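Local coordinates for protein diadenosine tetraphosphatase, putative (Trypanosoma brucei, PDB 2QJC) that probably hydrolyses diadenosine tetraphosphate symmetrically, as a calcineurin-like metallophosphoesterase with two manganese ions bound at its active site, at residues A[143-148]-A[177-182]; A[159-164]-A[188-193]. One frame throughout, in Å; residues are numbered along the deposited sequence.

Overall arrangement
Both contacts are built around one small antiparallel sheet, in which strand 163-166 runs between strands 177-180 and 188-189. Contact 1 fixes outer strand 177-180 to the loop that follows strand 137-140; contact 2 joins the central strand to the other outer one. Their centres lie about 6 Å apart, and the segments alternate along the chain: 143-148, 159-164, 177-182, 188-193. They touch directly through backbone pairing of Thr180 with Arg162 and Asn163, at a classic beta bulge. Contact 1 lies at the surface, whereas contact 2 borders the metal centre, the Arg162 side chain being about 6 Å from a manganese ion.

Contact 1 of 2, residues A[143-148]-A[177-182]; sequences GLHPQR and LTATEE
A type I beta turn from His145 to Arg148 meets the outer strand 177-180 of the small three-stranded sheet, with His145 and Gln147 both reaching for the backbone of Leu177. His145 NE2 donates to Leu177 O at 2.9 Å, and the N-H points well at its acceptor (160°). The oxygen sits in the ring plane, while the nitrogen stands above the carbonyl plane. At the other ring nitrogen, ND1 accepts from Gln147 N at 3.1 Å, again in plane, so the imidazole is held in its plane at both ring nitrogens, which fixes its rotation. This pairing places the proton on NE2. CG is anti to the backbone N (chi1 -166°), and from there the ring brings NE2 to Leu177 O. Arg148 CZ lies over one ring face, toward the rim, and its NE forms a salt bridge with Glu157.

The side chain of Gln147 crosses that of Leu177 at about a right angle. Its OE1 takes a weak bond from Leu177 N at 3.1 Å, but also accepts from the backbone N of Val175 and Thr176, so that one oxygen takes N-H groups from the residues leading into the strand as well as from its first residue. The flat amide rests against Leu177 CD1, 3.8 Å from Gln147 CD. Pro146 CG adds a looser apolar touch to that methyl. Side-chain groups from a beta turn thus bind the backbone of an edge strand.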
ATOM      1  N   GLY A 143       4.928   1.260   6.445  1.00 18.75           N
ATOM      2  CA  GLY A 143       5.137   2.433   7.279  1.00 19.17           C
ATOM      3  C   GLY A 143       6.452   3.125   7.003  1.00 19.76           C
ATOM      4  O   GLY A 143       7.124   2.821   6.016  1.00 21.00           O
ATOM      5  N   LEU A 144       6.812   4.071   7.865  1.00 21.28           N
ATOM      6  CA  LEU A 144       8.070   4.803   7.737  1.00 22.63           C
ATOM      7  C   LEU A 144       8.738   4.859   9.108  1.00 24.37           C
ATOM      8  O   LEU A 144       8.061   4.966  10.130  1.00 24.46           O
ATOM      9  CB  LEU A 144       7.818   6.230   7.244  1.00 23.23           C
ATOM     10  CG  LEU A 144       7.273   6.422   5.822  1.00 22.66           C
ATOM     11  CD1 LEU A 144       6.949   7.891   5.604  1.00 23.98           C
ATOM     12  CD2 LEU A 144       8.304   5.955   4.799  1.00 22.65           C
ATOM     13  N   HIS A 145      10.061   4.766   9.142  1.00 26.16           N
ATOM     14  CA  HIS A 145      10.757   4.845  10.423  1.00 27.19           C
ATOM     15  C   HIS A 145      10.744   6.324  10.812  1.00 27.57           C
ATOM     16  O   HIS A 145      11.297   7.169  10.105  1.00 26.37           O
ATOM     17  CB  HIS A 145      12.189   4.324  10.299  1.00 24.58           C
ATOM     18  CG  HIS A 145      12.847   4.069  11.619  1.00 28.90           C
ATOM     19  ND1 HIS A 145      13.042   5.062  12.557  1.00 30.22           N
ATOM     20  CD2 HIS A 145      13.310   2.927  12.180  1.00 26.12           C
ATOM     21  CE1 HIS A 145      13.594   4.541  13.638  1.00 30.94           C
ATOM     22  NE2 HIS A 145      13.766   3.247  13.435  1.00 31.79           N
ATOM     23  N   PRO A 146      10.103   6.658  11.943  1.00 30.07           N
ATOM     24  CA  PRO A 146      10.009   8.042  12.421  1.00 31.35           C
ATOM     25  C   PRO A 146      11.307   8.737  12.813  1.00 32.79           C
ATOM     26  O   PRO A 146      11.281   9.905  13.205  1.00 33.79           O
ATOM     27  CB  PRO A 146       9.041   7.932  13.594  1.00 31.50           C
ATOM     28  CG  PRO A 146       9.359   6.563  14.141  1.00 31.79           C
ATOM     29  CD  PRO A 146       9.454   5.732  12.888  1.00 29.59           C
ATOM     30  N   GLN A 147      12.439   8.049  12.707  1.00 33.68           N
ATOM     31  CA  GLN A 147      13.708   8.673  13.075  1.00 35.65           C
ATOM     32  C   GLN A 147      14.697   8.733  11.918  1.00 36.71           C
ATOM     33  O   GLN A 147      15.852   9.125  12.099  1.00 38.95           O
ATOM     34  CB  GLN A 147      14.342   7.942  14.272  1.00 34.51           C
ATOM     35  CG  GLN A 147      13.430   7.860  15.487  1.00 33.04           C
ATOM     36  CD  GLN A 147      14.105   7.244  16.706  1.00 35.37           C
ATOM     37  OE1 GLN A 147      14.795   6.227  16.606  1.00 32.98           O
ATOM     38  NE2 GLN A 147      13.887   7.849  17.870  1.00 32.10           N
ATOM     39  N   ARG A 148      14.245   8.344  10.731  1.00 37.32           N
ATOM     40  CA  ARG A 148      15.098   8.378   9.546  1.00 36.62           C
ATOM     41  C   ARG A 148      14.493   9.306   8.495  1.00 37.49           C
ATOM     42  O   ARG A 148      13.269   9.418   8.386  1.00 34.51           O
ATOM     43  CB  ARG A 148      15.243   6.988   8.920  1.00 36.95           C
ATOM     44  CG  ARG A 148      15.651   5.865   9.865  1.00 35.56           C
ATOM     45  CD  ARG A 148      15.789   4.572   9.071  1.00 35.92           C
ATOM     46  NE  ARG A 148      15.882   3.385   9.918  1.00 37.14           N
ATOM     47  CZ  ARG A 148      16.950   3.052  10.637  1.00 37.94           C
ATOM     48  NH1 ARG A 148      18.033   3.814  10.623  1.00 36.25           N
ATOM     49  NH2 ARG A 148      16.932   1.948  11.370  1.00 37.34           N
ATOM     50  N   LEU A 177      15.031   3.487  18.011  1.00 43.75           N
ATOM     51  CA  LEU A 177      13.896   2.581  17.892  1.00 41.51           C
ATOM     52  C   LEU A 177      14.164   1.530  16.831  1.00 40.77           C
ATOM     53  O   LEU A 177      14.735   1.828  15.782  1.00 41.69           O
ATOM     54  CB  LEU A 177      12.632   3.364  17.525  1.00 42.18           C
ATOM     55  CG  LEU A 177      12.111   4.426  18.499  1.00 42.30           C
ATOM     56  CD1 LEU A 177      11.041   5.263  17.804  1.00 43.77           C
ATOM     57  CD2 LEU A 177      11.546   3.768  19.748  1.00 40.71           C
ATOM     58  N   THR A 178      13.754   0.295  17.105  1.00 39.88           N
ATOM     59  CA  THR A 178      13.934  -0.795  16.151  1.00 38.97           C
ATOM     60  C   THR A 178      12.604  -1.178  15.501  1.00 37.33           C
ATOM     61  O   THR A 178      11.634  -1.511  16.187  1.00 35.18           O
ATOM     62  CB  THR A 178      14.533  -2.055  16.828  1.00 40.01           C
ATOM     63  OG1 THR A 178      15.855  -1.767  17.301  1.00 42.54           O
ATOM     64  CG2 THR A 178      14.603  -3.211  15.836  1.00 38.53           C
ATOM     65  N   ALA A 179      12.569  -1.123  14.175  1.00 38.15           N
ATOM     66  CA  ALA A 179      11.372  -1.475  13.420  1.00 38.36           C
ATOM     67  C   ALA A 179      11.296  -2.986  13.275  1.00 37.75           C
ATOM     68  O   ALA A 179      12.277  -3.627  12.909  1.00 39.00           O
ATOM     69  CB  ALA A 179      11.416  -0.827  12.039  1.00 38.65           C
ATOM     70  N   THR A 180      10.138  -3.566  13.561  1.00 38.15           N
ATOM     71  CA  THR A 180      10.009  -5.009  13.422  1.00 38.33           C
ATOM     72  C   THR A 180       8.677  -5.462  12.825  1.00 37.47           C
ATOM     73  O   THR A 180       7.626  -4.866  13.072  1.00 37.51           O
ATOM     74  CB  THR A 180      10.212  -5.722  14.775  1.00 37.56           C
ATOM     75  OG1 THR A 180      10.127  -7.138  14.576  1.00 40.94           O
ATOM     76  CG2 THR A 180       9.158  -5.283  15.783  1.00 37.32           C
ATOM     77  N   GLU A 181       8.741  -6.522  12.032  1.00 36.85           N
ATOM     78  CA  GLU A 181       7.561  -7.098  11.399  1.00 38.20           C
ATOM     79  C   GLU A 181       6.827  -7.982  12.403  1.00 39.35           C
ATOM     80  O   GLU A 181       5.620  -8.199  12.298  1.00 37.19           O
ATOM     81  CB  GLU A 181       7.985  -7.929  10.191  1.00 39.27           C
ATOM     82  CG  GLU A 181       6.919  -8.855   9.658  1.00 42.03           C
ATOM     83  CD  GLU A 181       7.410  -9.644   8.461  1.00 45.36           C
ATOM     84  OE1 GLU A 181       8.611 -10.006   8.454  1.00 42.76           O
ATOM     85  OE2 GLU A 181       6.599  -9.909   7.542  1.00 43.73           O
ATOM     86  N   GLU A 182       7.571  -8.493  13.377  1.00 40.71           N
ATOM     87  CA  GLU A 182       6.990  -9.350  14.397  1.00 42.87           C
ATOM     88  C   GLU A 182       6.301  -8.510  15.472  1.00 40.48           C
ATOM     89  O   GLU A 182       6.592  -7.322  15.636  1.00 38.20           O
ATOM     90  CB  GLU A 182       8.075 -10.249  15.004  1.00 46.21           C
ATOM     91  CG  GLU A 182       8.574 -11.322  14.026  1.00 53.39           C
ATOM     92  CD  GLU A 182       9.713 -12.169  14.578  1.00 57.44           C
ATOM     93  OE1 GLU A 182       9.520 -12.832  15.621  1.00 60.66           O
ATOM     94  OE2 GLU A 182      10.805 -12.176  13.964  1.00 59.28           O
TER

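Contact 2 of 2, residues A[159-164]-A[188-193]; sequences TTMRNL and KPWASM. With PO4 (phosphate ion), chain D.
Strand 163-166 pairs antiparallel with the short strand 188-189 in the small sheet beside the metal centre, and Trp190 packs where the pairing ends. Three backbone hydrogen bonds hold the segments together. Leu164 and Lys188 form a hydrogen-bonded pair, with Leu164 N to Lys188 O at 2.9 Å and Lys188 N to Leu164 O at 3.0 Å. Asn163 and Pro189 are the neighbouring non-hydrogen-bonded pair. Beyond it, Trp190 N donates to Arg162 O at 3.0 Å, nearly straight at 169°. On the other side of strand 163-166, Arg162 and Asn163 both face Thr180, a classic beta bulge.

The apolar packing centres on Trp190. The selenomethionine Met161 comes over one indole face with SE toward the rim, 4.6 Å from the centroid of the five-membered ring in an oblique Met-aromatic contact, and its CE presses close on Trp190 CB at 3.2 Å. Met161 CG, set between its backbone N and carbonyl carbon (chi1 82°), lies over the same face, and the two side chains cross at about a right angle. The opposite face carries Ala191 CB over its centre. Leu164 CD1 touches both Trp190 CA and the CB of selenomethionine Met193, 3.7 Å from each.

Polar side chains point to other partners. Asn163 OD1 accepts from Arg208 NH2, and its ND2 donates to Gly186 O. Arg162, extended from CG to NE, leaves the sheet for the active site, passing His204, a manganese ligand, and its NH1 forms a salt bridge with Asp205. A phosphate ion, probably from the crystallisation liquor and also bound by His82 and Tyr227, meets the guanidinium edge, where Arg162 NH2 donates to phosphate O2 at 2.8 Å.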
ATOM      1  N   THR A 159       8.422  -2.022   4.000  1.00 23.54           N
ATOM      2  CA  THR A 159       7.488  -2.991   3.428  1.00 25.23           C
ATOM      3  C   THR A 159       6.986  -4.055   4.399  1.00 25.00           C
ATOM      4  O   THR A 159       6.084  -4.827   4.049  1.00 23.92           O
ATOM      5  CB  THR A 159       8.090  -3.723   2.200  1.00 24.53           C
ATOM      6  OG1 THR A 159       9.314  -4.371   2.570  1.00 28.73           O
ATOM      7  CG2 THR A 159       8.350  -2.744   1.069  1.00 24.41           C
ATOM      8  N   THR A 160       7.544  -4.100   5.610  1.00 22.84           N
ATOM      9  CA  THR A 160       7.127  -5.122   6.580  1.00 25.54           C
ATOM     10  C   THR A 160       6.871  -4.702   8.032  1.00 26.27           C
ATOM     11  O   THR A 160       6.360  -5.505   8.817  1.00 25.96           O
ATOM     12  CB  THR A 160       8.169  -6.278   6.670  1.00 25.96           C
ATOM     13  OG1 THR A 160       9.337  -5.810   7.356  1.00 27.39           O
ATOM     14  CG2 THR A 160       8.573  -6.767   5.288  1.00 24.02           C
HETATM   15  N   MSE A 161       7.207  -3.471   8.404  1.00 25.35           N
HETATM   16  CA  MSE A 161       7.048  -3.065   9.807  1.00 26.30           C
HETATM   17  C   MSE A 161       5.631  -3.007  10.385  1.00 26.29           C
HETATM   18  O   MSE A 161       4.692  -2.533   9.738  1.00 24.21           O
HETATM   19  CB  MSE A 161       7.749  -1.717  10.052  1.00 28.62           C
HETATM   20  CG  MSE A 161       6.940  -0.483   9.646  1.00 35.56           C
HETATM   21 SE   MSE A 161       7.940   1.183   9.857  1.00 47.02          SE
HETATM   22  CE  MSE A 161       8.084   1.258  11.773  1.00 35.94           C
ATOM     23  N   ARG A 162       5.496  -3.499  11.615  1.00 25.65           N
ATOM     24  CA  ARG A 162       4.225  -3.483  12.337  1.00 25.89           C
ATOM     25  C   ARG A 162       4.432  -2.780  13.683  1.00 24.85           C
ATOM     26  O   ARG A 162       3.570  -2.025  14.157  1.00 23.13           O
ATOM     27  CB  ARG A 162       3.723  -4.906  12.596  1.00 27.48           C
ATOM     28  CG  ARG A 162       3.285  -5.668  11.361  1.00 29.51           C
ATOM     29  CD  ARG A 162       3.046  -7.139  11.700  1.00 35.01           C
ATOM     30  NE  ARG A 162       3.125  -8.007  10.520  1.00 35.21           N
ATOM     31  CZ  ARG A 162       2.130  -8.191   9.662  1.00 36.63           C
ATOM     32  NH1 ARG A 162       0.970  -7.572   9.843  1.00 37.70           N
ATOM     33  NH2 ARG A 162       2.294  -9.000   8.625  1.00 40.49           N
ATOM     34  N   ASN A 163       5.600  -3.019  14.273  1.00 24.69           N
ATOM     35  CA  ASN A 163       5.950  -2.469  15.572  1.00 25.99           C
ATOM     36  C   ASN A 163       7.289  -1.723  15.636  1.00 26.10           C
ATOM     37  O   ASN A 163       8.156  -1.874  14.776  1.00 26.57           O
ATOM     38  CB  ASN A 163       5.975  -3.606  16.607  1.00 28.58           C
ATOM     39  CG  ASN A 163       4.585  -3.983  17.114  1.00 31.40           C
ATOM     40  OD1 ASN A 163       3.580  -3.775  16.434  1.00 33.66           O
ATOM     41  ND2 ASN A 163       4.529  -4.550  18.319  1.00 31.21           N
ATOM     42  N   LEU A 164       7.433  -0.920  16.685  1.00 28.42           N
ATOM     43  CA  LEU A 164       8.652  -0.162  16.963  1.00 29.63           C
ATOM     44  C   LEU A 164       8.965  -0.394  18.450  1.00 31.84           C
ATOM     45  O   LEU A 164       8.114  -0.167  19.329  1.00 28.39           O
ATOM     46  CB  LEU A 164       8.445   1.335  16.688  1.00 27.73           C
ATOM     47  CG  LEU A 164       8.538   1.792  15.224  1.00 28.34           C
ATOM     48  CD1 LEU A 164       7.990   3.213  15.089  1.00 27.38           C
ATOM     49  CD2 LEU A 164       9.981   1.713  14.750  1.00 25.48           C
ATOM     50  N   LYS A 188       5.434  -0.960  20.326  1.00 38.37           N
ATOM     51  CA  LYS A 188       4.123  -0.376  20.101  1.00 37.91           C
ATOM     52  C   LYS A 188       3.874  -0.305  18.605  1.00 36.04           C
ATOM     53  O   LYS A 188       4.815  -0.340  17.808  1.00 35.21           O
ATOM     54  CB  LYS A 188       4.063   1.033  20.695  1.00 42.39           C
ATOM     55  CG  LYS A 188       4.402   1.103  22.174  1.00 44.84           C
ATOM     56  CD  LYS A 188       4.315   2.525  22.692  1.00 49.49           C
ATOM     57  CE  LYS A 188       4.592   2.582  24.189  1.00 51.81           C
ATOM     58  NZ  LYS A 188       4.479   3.972  24.729  1.00 54.13           N
ATOM     59  N   PRO A 189       2.599  -0.235  18.201  1.00 34.58           N
ATOM     60  CA  PRO A 189       2.282  -0.155  16.773  1.00 33.09           C
ATOM     61  C   PRO A 189       3.044   1.029  16.196  1.00 32.93           C
ATOM     62  O   PRO A 189       2.997   2.134  16.752  1.00 33.54           O
ATOM     63  CB  PRO A 189       0.767   0.037  16.758  1.00 32.21           C
ATOM     64  CG  PRO A 189       0.448   0.573  18.131  1.00 35.05           C
ATOM     65  CD  PRO A 189       1.376  -0.198  19.019  1.00 35.08           C
ATOM     66  N   TRP A 190       3.755   0.802  15.095  1.00 28.87           N
ATOM     67  CA  TRP A 190       4.561   1.861  14.510  1.00 27.51           C
ATOM     68  C   TRP A 190       3.827   3.198  14.327  1.00 26.46           C
ATOM     69  O   TRP A 190       4.350   4.244  14.707  1.00 26.71           O
ATOM     70  CB  TRP A 190       5.182   1.399  13.178  1.00 26.24           C
ATOM     71  CG  TRP A 190       4.317   1.657  11.981  1.00 26.71           C
ATOM     72  CD1 TRP A 190       3.345   0.838  11.474  1.00 24.38           C
ATOM     73  CD2 TRP A 190       4.244   2.878  11.236  1.00 23.48           C
ATOM     74  NE1 TRP A 190       2.664   1.482  10.471  1.00 25.59           N
ATOM     75  CE2 TRP A 190       3.195   2.735  10.304  1.00 23.90           C
ATOM     76  CE3 TRP A 190       4.961   4.084  11.275  1.00 24.98           C
ATOM     77  CZ2 TRP A 190       2.838   3.752   9.414  1.00 22.43           C
ATOM     78  CZ3 TRP A 190       4.608   5.102  10.389  1.00 23.92           C
ATOM     79  CH2 TRP A 190       3.552   4.925   9.470  1.00 25.82           C
ATOM     80  N   ALA A 191       2.616   3.169  13.777  1.00 25.88           N
ATOM     81  CA  ALA A 191       1.870   4.402  13.530  1.00 23.31           C
ATOM     82  C   ALA A 191       1.693   5.314  14.740  1.00 26.00           C
ATOM     83  O   ALA A 191       1.644   6.541  14.591  1.00 22.03           O
ATOM     84  CB  ALA A 191       0.509   4.083  12.922  1.00 23.14           C
ATOM     85  N   SER A 192       1.604   4.739  15.938  1.00 26.70           N
ATOM     86  CA  SER A 192       1.435   5.574  17.132  1.00 27.19           C
ATOM     87  C   SER A 192       2.659   6.460  17.369  1.00 28.01           C
ATOM     88  O   SER A 192       2.584   7.449  18.096  1.00 28.34           O
ATOM     89  CB  SER A 192       1.201   4.711  18.379  1.00 26.64           C
ATOM     90  OG  SER A 192       2.396   4.060  18.772  1.00 26.85           O
HETATM   91  N   MSE A 193       3.781   6.111  16.752  1.00 29.42           N
HETATM   92  CA  MSE A 193       5.019   6.869  16.931  1.00 30.65           C
HETATM   93  C   MSE A 193       5.283   7.911  15.846  1.00 29.85           C
HETATM   94  O   MSE A 193       6.267   8.655  15.927  1.00 27.57           O
HETATM   95  CB  MSE A 193       6.208   5.913  16.972  1.00 34.66           C
HETATM   96  CG  MSE A 193       6.079   4.791  17.981  1.00 45.18           C
HETATM   97 SE   MSE A 193       6.133   5.436  19.794  1.00 58.23          SE
HETATM   98  CE  MSE A 193       8.047   5.631  19.969  1.00 53.07           C
TER
HETATM   99  P   PO4 D 500       0.171  -9.475   4.933  1.00 47.08           P
HETATM  100  O1  PO4 D 500      -1.432  -9.686   5.109  1.00 46.07           O
HETATM  101  O2  PO4 D 500       0.720  -8.838   6.280  1.00 45.97           O
HETATM  102  O3  PO4 D 500       0.822 -10.865   4.680  1.00 47.54           O
HETATM  103  O4  PO4 D 500       0.422  -8.498   3.750  1.00 47.40           O